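Local coordinates for protein myosin IE heavy chain (Dictyostelium discoideum, PDB 1LKX) that binds actin and hydrolyses ATP in its motor domain, the part present here, with an ATPase activity that actin stimulates, at residues Asn140-Ala145 and Lys247-Ala252; Lys150-Asp155 and Gln194-Phe199; Phe202-Lys207 and Ile240-Glu245; Tyr226-Lys231 and Ala271-Ile276. All coordinates share one frame; numbering follows the deposited sequence.

Contact 1: residues Asn140-Ala145 and Lys247-Ala252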
# COMPACT_ATOMS: atom_id res chain seq x y z
N ASN A 140 -2.02 -13.87 -0.07
CA ASN A 140 -1.18 -12.97 0.72
C ASN A 140 0.26 -13.45 0.86
O ASN A 140 1.19 -12.75 0.47
CB ASN A 140 -1.79 -12.75 2.11
CG ASN A 140 -2.85 -11.66 2.11
OD1 ASN A 140 -2.56 -10.50 1.82
ND2 ASN A 140 -4.09 -12.04 2.42
N PRO A 141 0.47 -14.66 1.41
CA PRO A 141 1.83 -15.19 1.58
C PRO A 141 2.58 -15.22 0.27
O PRO A 141 3.79 -15.02 0.23
CB PRO A 141 1.59 -16.60 2.12
CG PRO A 141 0.31 -16.45 2.87
CD PRO A 141 -0.53 -15.61 1.93
N LEU A 142 1.84 -15.49 -0.79
CA LEU A 142 2.38 -15.58 -2.14
C LEU A 142 2.94 -14.23 -2.61
O LEU A 142 4.12 -14.11 -2.93
CB LEU A 142 1.28 -16.08 -3.08
CG LEU A 142 1.64 -16.92 -4.31
CD1 LEU A 142 2.01 -16.02 -5.45
CD2 LEU A 142 2.78 -17.84 -3.98
N LEU A 143 2.09 -13.21 -2.65
CA LEU A 143 2.54 -11.89 -3.07
C LEU A 143 3.57 -11.31 -2.11
O LEU A 143 4.50 -10.64 -2.54
CB LEU A 143 1.36 -10.94 -3.15
CG LEU A 143 0.34 -11.25 -4.23
CD1 LEU A 143 -0.80 -10.25 -4.15
CD2 LEU A 143 1.01 -11.22 -5.60
N GLU A 144 3.39 -11.56 -0.82
CA GLU A 144 4.32 -11.04 0.17
C GLU A 144 5.74 -11.52 -0.11
O GLU A 144 6.71 -10.78 0.07
CB GLU A 144 3.87 -11.45 1.57
CG GLU A 144 3.82 -10.29 2.54
CD GLU A 144 2.72 -10.44 3.61
OE1 GLU A 144 1.52 -10.33 3.24
OE2 GLU A 144 3.06 -10.67 4.81
N ALA A 145 5.87 -12.76 -0.59
CA ALA A 145 7.18 -13.32 -0.89
C ALA A 145 7.90 -12.57 -2.00
O ALA A 145 9.10 -12.34 -1.91
CB ALA A 145 7.04 -14.79 -1.25
N LYS A 247 8.47 -23.27 2.20
CA LYS A 247 7.55 -24.39 2.12
C LYS A 247 6.11 -23.91 2.08
O LYS A 247 5.26 -24.52 1.44
CB LYS A 247 7.76 -25.34 3.29
CG LYS A 247 9.09 -26.07 3.26
CD LYS A 247 9.08 -27.31 4.17
CE LYS A 247 9.02 -26.97 5.67
NZ LYS A 247 10.29 -26.38 6.19
N ILE A 248 5.83 -22.80 2.77
CA ILE A 248 4.48 -22.23 2.81
C ILE A 248 4.08 -21.68 1.45
O ILE A 248 2.99 -21.94 0.96
CB ILE A 248 4.39 -21.09 3.83
CG1 ILE A 248 4.86 -21.57 5.20
CG2 ILE A 248 2.98 -20.55 3.89
CD1 ILE A 248 4.06 -22.72 5.77
N ILE A 249 4.97 -20.88 0.87
CA ILE A 249 4.75 -20.27 -0.43
C ILE A 249 4.41 -21.32 -1.47
O ILE A 249 3.49 -21.15 -2.26
CB ILE A 249 6.01 -19.53 -0.89
CG1 ILE A 249 6.37 -18.46 0.14
CG2 ILE A 249 5.79 -18.94 -2.26
CD1 ILE A 249 7.75 -17.90 -0.04
N VAL A 250 5.18 -22.41 -1.48
CA VAL A 250 4.97 -23.48 -2.43
C VAL A 250 3.59 -24.10 -2.26
O VAL A 250 2.96 -24.47 -3.24
CB VAL A 250 6.04 -24.57 -2.31
CG1 VAL A 250 5.86 -25.60 -3.41
CG2 VAL A 250 7.42 -23.95 -2.41
N LYS A 251 3.12 -24.24 -1.03
CA LYS A 251 1.78 -24.78 -0.81
C LYS A 251 0.81 -23.81 -1.47
O LYS A 251 -0.07 -24.23 -2.23
CB LYS A 251 1.45 -24.88 0.68
CG LYS A 251 1.97 -26.12 1.39
CD LYS A 251 1.64 -26.07 2.88
CE LYS A 251 1.81 -27.42 3.56
NZ LYS A 251 3.19 -27.95 3.43
N ALA A 252 0.98 -22.53 -1.16
CA ALA A 252 0.14 -21.45 -1.69
C ALA A 252 0.16 -21.47 -3.21
O ALA A 252 -0.87 -21.27 -3.84
CB ALA A 252 0.63 -20.12 -1.19
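Apolar contacts between the segments come from four side chains, centred on Ile-249. Its two branches divide the work. CG2, anti to the backbone N, meets the CD2 methyl of Leu-142 at 3.6 Å, the two side chains crossing at about a right angle. The CG1 arm, beside the backbone N (chi1 -59°), runs the other way and sets its CD1 methyl against CB of Ala-145, 3.4 Å off. CD2 of Leu-142 also reaches CB of Ala-252, at 4.2 Å, one turn further along the second helix.

The pair belongs to the myosin motor domain, joining helix 127-147 to helix 242-255; their short axes approach to 8.8 Å with 121° between their directions. At Ala-145 and Ala-252 the side chain is a lone CB, and CA of Leu-142 comes within 5.5 Å of CA of Ile-249.

Backbone carbonyls join in: O of Ile-249 is 3.8 Å from Leu-142 CD2, and O of Pro-141 is 4.3 Å from Ile-249 CG1. Helix 127-147 is kinked at Pro-141, whose N has no bond to the preceding turn.

Among polar groups, Asn-140 OD1 accepts from Lys-162 NZ. Leu-142 packs further on Leu-364 and Ile-368 of helix 342-372.

Contact 2: residues Lys150-Asp155 and Gln194-Phe199. With ADP (adenosine-5'-diphosphate), chain G.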
# COMPACT_ATOMS: atom_id res chain seq x y z
N LYS A 150 12.98 -6.65 3.61
CA LYS A 150 13.35 -6.08 4.89
C LYS A 150 14.06 -4.74 4.73
O LYS A 150 15.27 -4.70 4.49
CB LYS A 150 14.26 -7.02 5.67
CG LYS A 150 14.87 -6.33 6.89
CD LYS A 150 16.09 -7.07 7.40
CE LYS A 150 16.97 -6.17 8.26
NZ LYS A 150 17.54 -5.04 7.46
N THR A 151 13.32 -3.66 4.87
CA THR A 151 13.92 -2.33 4.78
C THR A 151 14.41 -2.05 6.19
O THR A 151 14.27 -2.91 7.07
CB THR A 151 12.88 -1.27 4.34
OG1 THR A 151 12.02 -0.93 5.45
CG2 THR A 151 12.03 -1.82 3.21
N LEU A 152 14.98 -0.88 6.42
CA LEU A 152 15.47 -0.56 7.76
C LEU A 152 14.34 -0.24 8.72
O LEU A 152 14.48 -0.40 9.94
CB LEU A 152 16.47 0.60 7.72
CG LEU A 152 17.75 0.28 6.94
CD1 LEU A 152 18.71 1.45 7.03
CD2 LEU A 152 18.40 -0.98 7.48
N ARG A 153 13.21 0.19 8.18
CA ARG A 153 12.05 0.53 9.00
C ARG A 153 11.21 -0.68 9.34
O ARG A 153 10.66 -0.76 10.43
CB ARG A 153 11.16 1.53 8.27
CG ARG A 153 11.89 2.77 7.85
CD ARG A 153 11.95 3.79 8.96
NE ARG A 153 12.99 4.78 8.71
CZ ARG A 153 14.27 4.55 8.91
NH1 ARG A 153 15.17 5.49 8.66
NH2 ARG A 153 14.67 3.38 9.39
N ASN A 154 11.13 -1.63 8.42
CA ASN A 154 10.30 -2.82 8.62
C ASN A 154 10.89 -4.10 8.04
O ASN A 154 11.29 -4.15 6.89
CB ASN A 154 8.93 -2.56 7.98
CG ASN A 154 7.97 -3.68 8.22
OD1 ASN A 154 8.34 -4.73 8.74
ND2 ASN A 154 6.72 -3.48 7.83
N ASP A 155 10.94 -5.16 8.85
CA ASP A 155 11.49 -6.43 8.38
C ASP A 155 10.64 -7.04 7.27
O ASP A 155 11.14 -7.84 6.47
CB ASP A 155 11.62 -7.43 9.53
CG ASP A 155 12.65 -7.01 10.55
OD1 ASP A 155 13.78 -6.64 10.14
OD2 ASP A 155 12.34 -7.05 11.75
N GLN A 194 22.48 -0.34 2.41
CA GLN A 194 23.27 -1.35 3.09
C GLN A 194 22.50 -1.66 4.35
O GLN A 194 21.88 -0.76 4.94
CB GLN A 194 24.66 -0.81 3.44
CG GLN A 194 25.09 0.39 2.59
CD GLN A 194 24.29 1.69 2.90
OE1 GLN A 194 23.15 1.86 2.46
NE2 GLN A 194 24.91 2.59 3.68
N GLY A 195 22.52 -2.92 4.77
CA GLY A 195 21.79 -3.31 5.96
C GLY A 195 20.44 -3.87 5.56
O GLY A 195 19.94 -4.80 6.16
N GLU A 196 19.85 -3.28 4.52
CA GLU A 196 18.57 -3.76 4.04
C GLU A 196 18.76 -5.07 3.29
O GLU A 196 19.87 -5.60 3.20
CB GLU A 196 17.89 -2.70 3.17
CG GLU A 196 17.17 -1.62 4.00
CD GLU A 196 16.33 -0.65 3.16
OE1 GLU A 196 15.66 -1.12 2.22
OE2 GLU A 196 16.33 0.57 3.46
N ARG A 197 17.68 -5.58 2.73
CA ARG A 197 17.71 -6.85 2.04
C ARG A 197 16.83 -6.76 0.79
O ARG A 197 15.98 -5.88 0.68
CB ARG A 197 17.15 -7.88 3.01
CG ARG A 197 17.56 -9.32 2.82
CD ARG A 197 16.47 -10.15 3.45
NE ARG A 197 16.89 -11.49 3.79
CZ ARG A 197 16.04 -12.40 4.22
NH1 ARG A 197 16.45 -13.62 4.53
NH2 ARG A 197 14.76 -12.08 4.34
N SER A 198 17.03 -7.68 -0.15
CA SER A 198 16.22 -7.67 -1.36
C SER A 198 14.90 -8.37 -1.06
O SER A 198 14.58 -8.61 0.11
CB SER A 198 16.96 -8.40 -2.48
OG SER A 198 16.19 -8.44 -3.66
N PHE A 199 14.14 -8.68 -2.11
CA PHE A 199 12.86 -9.37 -1.93
C PHE A 199 13.04 -10.75 -1.29
O PHE A 199 13.98 -11.50 -1.60
CB PHE A 199 12.13 -9.48 -3.26
CG PHE A 199 11.66 -8.17 -3.79
CD1 PHE A 199 12.37 -7.53 -4.79
CD2 PHE A 199 10.54 -7.54 -3.25
CE1 PHE A 199 11.97 -6.28 -5.26
CE2 PHE A 199 10.13 -6.30 -3.71
CZ PHE A 199 10.84 -5.66 -4.71
PB ADP G . 3.05 -1.98 7.30
O1B ADP G . 2.09 -2.69 6.42
O2B ADP G . 4.38 -1.69 6.77
O3B ADP G . 2.29 -0.72 7.73
PA ADP G . 3.11 -4.33 8.87
O1A ADP G . 1.69 -4.69 8.91
O2A ADP G . 3.98 -5.00 7.86
O3A ADP G . 3.33 -2.78 8.62
O5' ADP G . 3.64 -4.57 10.33
C5' ADP G . 5.06 -4.55 10.49
C4' ADP G . 5.38 -5.62 11.46
O4' ADP G . 4.70 -5.19 12.60
C3' ADP G . 4.73 -6.92 11.19
O3' ADP G . 5.18 -7.68 10.07
C2' ADP G . 4.77 -7.52 12.57
O2' ADP G . 6.00 -8.07 12.95
C1' ADP G . 4.30 -6.33 13.35
N9 ADP G . 2.84 -6.25 13.53
C8 ADP G . 1.96 -5.31 13.05
N7 ADP G . 0.76 -5.44 13.51
C5 ADP G . 0.85 -6.53 14.35
C6 ADP G . -0.10 -7.16 15.14
N6 ADP G . -1.35 -6.79 15.11
N1 ADP G . 0.30 -8.27 15.91
C2 ADP G . 1.64 -8.70 15.85
N3 ADP G . 2.61 -8.15 15.11
C4 ADP G . 2.13 -7.05 14.37
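Glu-196 can be followed outward along 150-155. Its CB starts 3.6 Å from the carbonyl O of Lys-150. CG, beside the backbone N (chi1 -81°), lies near the backbone N of Leu-152 and is 3.5 Å from that residue's CG, where the two side chains cross at about a right angle. CD continues the extended chain past CA of Thr-151. At the tip, OE1 lies 3.5 Å from CB of Thr-151 and forms a salt bridge with Arg-188; OE2 is nearest the Leu-152 backbone N.

The polar links across the segments are few. Lys-150 NZ, brought round by a bend at its last torsion, donates to Gly-195 O at 2.7 Å from above the carbonyl plane, and Arg-197 N gives a weak bond to Lys-150 O. An alanine in place of Glu-196 would remove the carboxylate and with it the bridge to Arg-188, and would probably loosen the turn on which CG and CD rest.

Thr-151 OG1 accepts from Asn-154 N at 3.2 Å, an ST motif at the entry to switch I, and Asn-154 ND2 donates to ADP O2A at 3.1 Å. The chemistry thus implies a second shell: Glu-196 packs on the turn whose hydroxyl probably helps position a nucleotide-binding asparagine.

Contact 3: residues Phe202-Lys207 and Ile240-Glu245; sequences FYQMLK and IDDSGE
Among the flat groups, the amide of Gln-204 lies alongside Glu-245, both pointing the same way, with amide and carboxylate planes only 16° apart; what the amide meets is the aliphatic part of its neighbour, CD being 3.6 Å from Glu-245 CG. Against Asp-242 the planes differ by 65° and the side chains cross at about a right angle, leaving Gln-204 CG 3.9 Å from Asp-242 OD2. The Tyr-203 ring makes a cation-pi contact with Arg-197, and its CB is 3.5 Å from Asp-242 OD1. The Asp-241 carboxylate is met from above its plane: Gly-244 N donates to OD1 at 3.1 Å, nearly straight at 170°, which makes Asp-241 the N-cap of helix 242-255.

The main partner of Asp-242 OD1 is Arg-197, in a salt bridge. Lys-207 NZ is the second cation on this oxygen, reaching its anti lone pair at 3.0 Å with an extended chain; Lys-207 also pairs with Asp-236. Two cations and the helix start would probably favour the ionised form. A leucine in place of Asp-242 would remove both salt bridges and would probably leave Arg-197 without its carboxylate partner, though Lys-207 would keep Asp-236. Ser-243 OG adds a hydrogen bond to Lys-207 O, 3.2 Å and in the carbonyl plane.

The contact joins the end of helix 200-206 to the start of helix 242-255. On other sides of helix 200-206, Phe-202 and Met-205 pack on helix 260-276, and Tyr-203 and Leu-206 touch Leu-229 of helix 227-231.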
# COMPACT_ATOMS: atom_id res chain seq x y z
N PHE A 202 13.87 -14.44 -3.04
CA PHE A 202 15.24 -14.73 -3.42
C PHE A 202 15.94 -15.52 -2.34
O PHE A 202 16.45 -16.60 -2.60
CB PHE A 202 16.03 -13.44 -3.67
CG PHE A 202 15.74 -12.79 -4.99
CD1 PHE A 202 15.97 -13.46 -6.17
CD2 PHE A 202 15.26 -11.49 -5.04
CE1 PHE A 202 15.73 -12.85 -7.39
CE2 PHE A 202 15.02 -10.87 -6.25
CZ PHE A 202 15.25 -11.55 -7.43
N TYR A 203 15.95 -14.99 -1.13
CA TYR A 203 16.61 -15.67 -0.02
C TYR A 203 15.94 -16.98 0.35
O TYR A 203 16.61 -17.96 0.62
CB TYR A 203 16.64 -14.76 1.20
CG TYR A 203 17.28 -13.44 0.91
CD1 TYR A 203 16.56 -12.40 0.34
CD2 TYR A 203 18.62 -13.24 1.18
CE1 TYR A 203 17.17 -11.18 0.05
CE2 TYR A 203 19.24 -12.03 0.89
CZ TYR A 203 18.51 -11.00 0.33
OH TYR A 203 19.14 -9.80 0.10
N GLN A 204 14.62 -16.98 0.32
CA GLN A 204 13.87 -18.17 0.68
C GLN A 204 14.04 -19.31 -0.33
O GLN A 204 14.09 -20.48 0.05
CB GLN A 204 12.39 -17.80 0.82
CG GLN A 204 12.21 -16.55 1.67
CD GLN A 204 10.77 -16.23 1.96
OE1 GLN A 204 9.91 -16.38 1.10
NE2 GLN A 204 10.50 -15.76 3.17
N MET A 205 14.15 -18.96 -1.60
CA MET A 205 14.34 -19.97 -2.64
C MET A 205 15.70 -20.63 -2.45
O MET A 205 15.83 -21.86 -2.54
CB MET A 205 14.30 -19.32 -4.02
CG MET A 205 15.05 -20.11 -5.06
SD MET A 205 15.29 -19.17 -6.56
CE MET A 205 14.10 -19.93 -7.66
N LEU A 206 16.71 -19.80 -2.20
CA LEU A 206 18.06 -20.29 -2.00
C LEU A 206 18.18 -21.25 -0.82
O LEU A 206 19.13 -22.03 -0.76
CB LEU A 206 19.01 -19.11 -1.83
CG LEU A 206 19.87 -18.76 -3.05
CD1 LEU A 206 19.08 -18.93 -4.32
CD2 LEU A 206 20.37 -17.33 -2.92
N LYS A 207 17.22 -21.21 0.10
CA LYS A 207 17.26 -22.09 1.26
C LYS A 207 16.05 -23.00 1.29
O LYS A 207 15.79 -23.67 2.28
CB LYS A 207 17.29 -21.26 2.54
CG LYS A 207 18.39 -20.22 2.56
CD LYS A 207 18.29 -19.35 3.82
CE LYS A 207 19.17 -18.09 3.69
NZ LYS A 207 19.08 -17.16 4.87
N ILE A 240 12.40 -13.43 10.31
CA ILE A 240 11.96 -14.34 9.25
C ILE A 240 12.68 -15.68 9.19
O ILE A 240 13.88 -15.77 9.44
CB ILE A 240 12.11 -13.68 7.86
CG1 ILE A 240 11.81 -12.18 7.94
CG2 ILE A 240 11.20 -14.36 6.87
CD1 ILE A 240 10.45 -11.81 8.53
N ASP A 241 11.94 -16.72 8.83
CA ASP A 241 12.51 -18.05 8.68
C ASP A 241 12.41 -18.40 7.20
O ASP A 241 11.42 -18.98 6.75
CB ASP A 241 11.73 -19.06 9.53
CG ASP A 241 12.12 -20.49 9.22
OD1 ASP A 241 13.13 -20.70 8.51
OD2 ASP A 241 11.41 -21.41 9.69
N ASP A 242 13.44 -18.05 6.45
CA ASP A 242 13.45 -18.29 5.02
C ASP A 242 13.12 -19.72 4.63
O ASP A 242 12.20 -19.96 3.86
CB ASP A 242 14.82 -17.91 4.44
CG ASP A 242 15.13 -16.43 4.62
OD1 ASP A 242 16.31 -16.05 4.45
OD2 ASP A 242 14.21 -15.65 4.91
N SER A 243 13.87 -20.66 5.18
CA SER A 243 13.68 -22.07 4.86
C SER A 243 12.28 -22.58 5.11
O SER A 243 11.67 -23.16 4.23
CB SER A 243 14.68 -22.92 5.64
OG SER A 243 14.66 -24.25 5.17
N GLY A 244 11.78 -22.35 6.31
CA GLY A 244 10.45 -22.82 6.65
C GLY A 244 9.39 -22.08 5.88
O GLY A 244 8.35 -22.63 5.53
N GLU A 245 9.67 -20.81 5.62
CA GLU A 245 8.75 -19.95 4.90
C GLU A 245 8.54 -20.39 3.44
O GLU A 245 7.43 -20.36 2.91
CB GLU A 245 9.26 -18.51 4.94
CG GLU A 245 8.34 -17.53 4.26
CD GLU A 245 6.97 -17.55 4.85
OE1 GLU A 245 6.01 -17.83 4.10
OE2 GLU A 245 6.85 -17.29 6.07

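Contact 4: residues Tyr226-Lys231 and Ala271-Ile276; sequences YEYLKK and AAILHI
Tyr-226 and Tyr-228 both carry CG anti to the carbonyl carbon and beside the backbone N (chi1 -56° and -70°), and with CB directed toward 271-276 in each case this sends the two rings to that helix. Leu-274 has the same kind of first torsion, which puts CD1 over the Tyr-226 ring and CD2 toward Leu-229.

Tyr-226 and Leu-274 cross at about a right angle. The CD1 methyl of Leu-274 stands 4.3 Å above one face of the Tyr-226 ring, offset toward the rim, while CB of Leu-274 is 3.7 Å from ring atom CD2. The carbonyl O of Leu-274 lies at the ring edge, in plane and also 3.7 Å from CD2; His-275 CD2 sits near the same plane. The other leucine methyl, CD2, meets CG of Leu-229 at 4.2 Å.

At the edge of the Tyr-228 ring, near its plane, CE2 comes 3.4 Å from the carbonyl O of Ile-273. Its hydroxyl oxygen is 4.0 Å from CG2 of Ile-276. Tyr-226 OH is hydrogen-bonded to Thr-220 N, Tyr-228 OH to Asp-350 OD2 of helix 342-372, and His-275 NE2 to Gly-218 O, so these buried polar tips are satisfied.

This is helix packing within the motor domain, away from the nucleotide site. Tyr-226 is the N-cap residue of helix 227-231, which meets helix 260-276 with short axes 9.3 Å apart and at 73°. Helix 200-206 touches both, through Leu-229 and Leu-274; helix 299-309 packs on Ala-272 and His-275, and helix 342-372 on Tyr-228 and Ile-276.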
# COMPACT_ATOMS: atom_id res chain seq x y z
N TYR A 226 25.98 -14.42 -4.50
CA TYR A 226 25.45 -13.61 -5.58
C TYR A 226 25.62 -12.12 -5.36
O TYR A 226 25.38 -11.59 -4.27
CB TYR A 226 23.98 -13.97 -5.81
CG TYR A 226 23.83 -15.44 -6.09
CD1 TYR A 226 23.88 -16.37 -5.07
CD2 TYR A 226 23.75 -15.91 -7.40
CE1 TYR A 226 23.86 -17.73 -5.33
CE2 TYR A 226 23.74 -17.27 -7.68
CZ TYR A 226 23.80 -18.18 -6.64
OH TYR A 226 23.84 -19.53 -6.90
N GLU A 227 26.07 -11.45 -6.42
CA GLU A 227 26.32 -10.02 -6.42
C GLU A 227 25.17 -9.17 -5.87
O GLU A 227 25.30 -8.52 -4.83
CB GLU A 227 26.66 -9.56 -7.83
CG GLU A 227 26.92 -8.08 -7.95
CD GLU A 227 27.84 -7.57 -6.84
OE1 GLU A 227 28.80 -8.29 -6.50
OE2 GLU A 227 27.59 -6.45 -6.33
N TYR A 228 24.05 -9.19 -6.57
CA TYR A 228 22.89 -8.43 -6.15
C TYR A 228 22.58 -8.61 -4.67
O TYR A 228 22.35 -7.63 -3.96
CB TYR A 228 21.67 -8.80 -6.98
CG TYR A 228 21.73 -8.34 -8.42
CD1 TYR A 228 22.42 -7.18 -8.78
CD2 TYR A 228 21.06 -9.04 -9.42
CE1 TYR A 228 22.44 -6.73 -10.09
CE2 TYR A 228 21.06 -8.60 -10.73
CZ TYR A 228 21.75 -7.45 -11.07
OH TYR A 228 21.76 -7.02 -12.37
N LEU A 229 22.59 -9.85 -4.19
CA LEU A 229 22.30 -10.10 -2.78
C LEU A 229 23.43 -9.71 -1.83
O LEU A 229 23.19 -9.26 -0.71
CB LEU A 229 21.96 -11.57 -2.57
CG LEU A 229 20.78 -12.11 -3.37
CD1 LEU A 229 20.44 -13.51 -2.89
CD2 LEU A 229 19.58 -11.20 -3.22
N LYS A 230 24.66 -9.87 -2.27
CA LYS A 230 25.80 -9.55 -1.44
C LYS A 230 25.94 -8.06 -1.13
O LYS A 230 26.31 -7.70 -0.02
CB LYS A 230 27.07 -10.05 -2.13
CG LYS A 230 28.32 -10.00 -1.27
CD LYS A 230 29.54 -10.33 -2.10
CE LYS A 230 30.74 -10.61 -1.21
NZ LYS A 230 30.56 -11.85 -0.39
N LYS A 231 25.64 -7.20 -2.10
CA LYS A 231 25.77 -5.75 -1.95
C LYS A 231 25.33 -5.17 -0.60
O LYS A 231 26.14 -4.64 0.14
CB LYS A 231 24.99 -5.03 -3.06
CG LYS A 231 25.28 -5.56 -4.44
CD LYS A 231 24.46 -4.86 -5.51
CE LYS A 231 24.96 -3.45 -5.76
NZ LYS A 231 24.18 -2.74 -6.83
N ALA A 271 16.41 -17.43 -10.86
CA ALA A 271 17.80 -17.88 -10.97
C ALA A 271 18.57 -17.09 -12.03
O ALA A 271 19.77 -16.81 -11.89
CB ALA A 271 17.84 -19.36 -11.28
N ALA A 272 17.87 -16.73 -13.10
CA ALA A 272 18.45 -15.96 -14.19
C ALA A 272 18.85 -14.59 -13.67
O ALA A 272 19.95 -14.11 -13.94
CB ALA A 272 17.46 -15.82 -15.31
N ILE A 273 17.94 -13.96 -12.93
CA ILE A 273 18.20 -12.63 -12.37
C ILE A 273 19.41 -12.70 -11.46
O ILE A 273 20.24 -11.80 -11.45
CB ILE A 273 16.98 -12.11 -11.58
CG1 ILE A 273 15.82 -11.87 -12.55
CG2 ILE A 273 17.34 -10.83 -10.84
CD1 ILE A 273 14.50 -11.62 -11.88
N LEU A 274 19.52 -13.79 -10.72
CA LEU A 274 20.65 -13.97 -9.82
C LEU A 274 21.95 -14.12 -10.60
O LEU A 274 22.98 -13.58 -10.20
CB LEU A 274 20.44 -15.19 -8.93
CG LEU A 274 19.43 -15.04 -7.80
CD1 LEU A 274 19.52 -16.26 -6.89
CD2 LEU A 274 19.74 -13.79 -7.04
N HIS A 275 21.91 -14.86 -11.70
CA HIS A 275 23.10 -15.04 -12.51
C HIS A 275 23.44 -13.73 -13.21
O HIS A 275 24.59 -13.32 -13.21
CB HIS A 275 22.89 -16.17 -13.52
CG HIS A 275 22.99 -17.53 -12.91
ND1 HIS A 275 22.21 -18.59 -13.32
CD2 HIS A 275 23.79 -18.01 -11.92
CE1 HIS A 275 22.51 -19.66 -12.60
NE2 HIS A 275 23.47 -19.33 -11.75
N ILE A 276 22.44 -13.07 -13.78
CA ILE A 276 22.68 -11.81 -14.47
C ILE A 276 23.48 -10.86 -13.57
O ILE A 276 24.36 -10.14 -14.03
CB ILE A 276 21.35 -11.11 -14.84
CG1 ILE A 276 20.59 -11.94 -15.87
CG2 ILE A 276 21.62 -9.72 -15.38
CD1 ILE A 276 19.22 -11.37 -16.25

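How the contacts relate
All four contacts lie within the myosin motor domain. Along the chain, contacts 2 and 3 follow one another inside the loop closed by contact 1, whereas contact 4 interleaves with contacts 1 and 3. Contacts 1 and 3 share helix 242-255 and have centres about 11 Å apart, touching through Gln-204 and Ile-249. Contact 2, about 15 Å from contact 3 between centres, meets it through the Arg-197 to Asp-242 salt bridge. Contact 4, about 16 Å from contact 3, joins it where Phe-202 and Leu-206 touch Leu-274. Contact 3 thus touches all the others, and Ser-198 on Leu-229 joins contacts 2 and 4 directly, so packing is continuous from the nucleotide-binding loop outward.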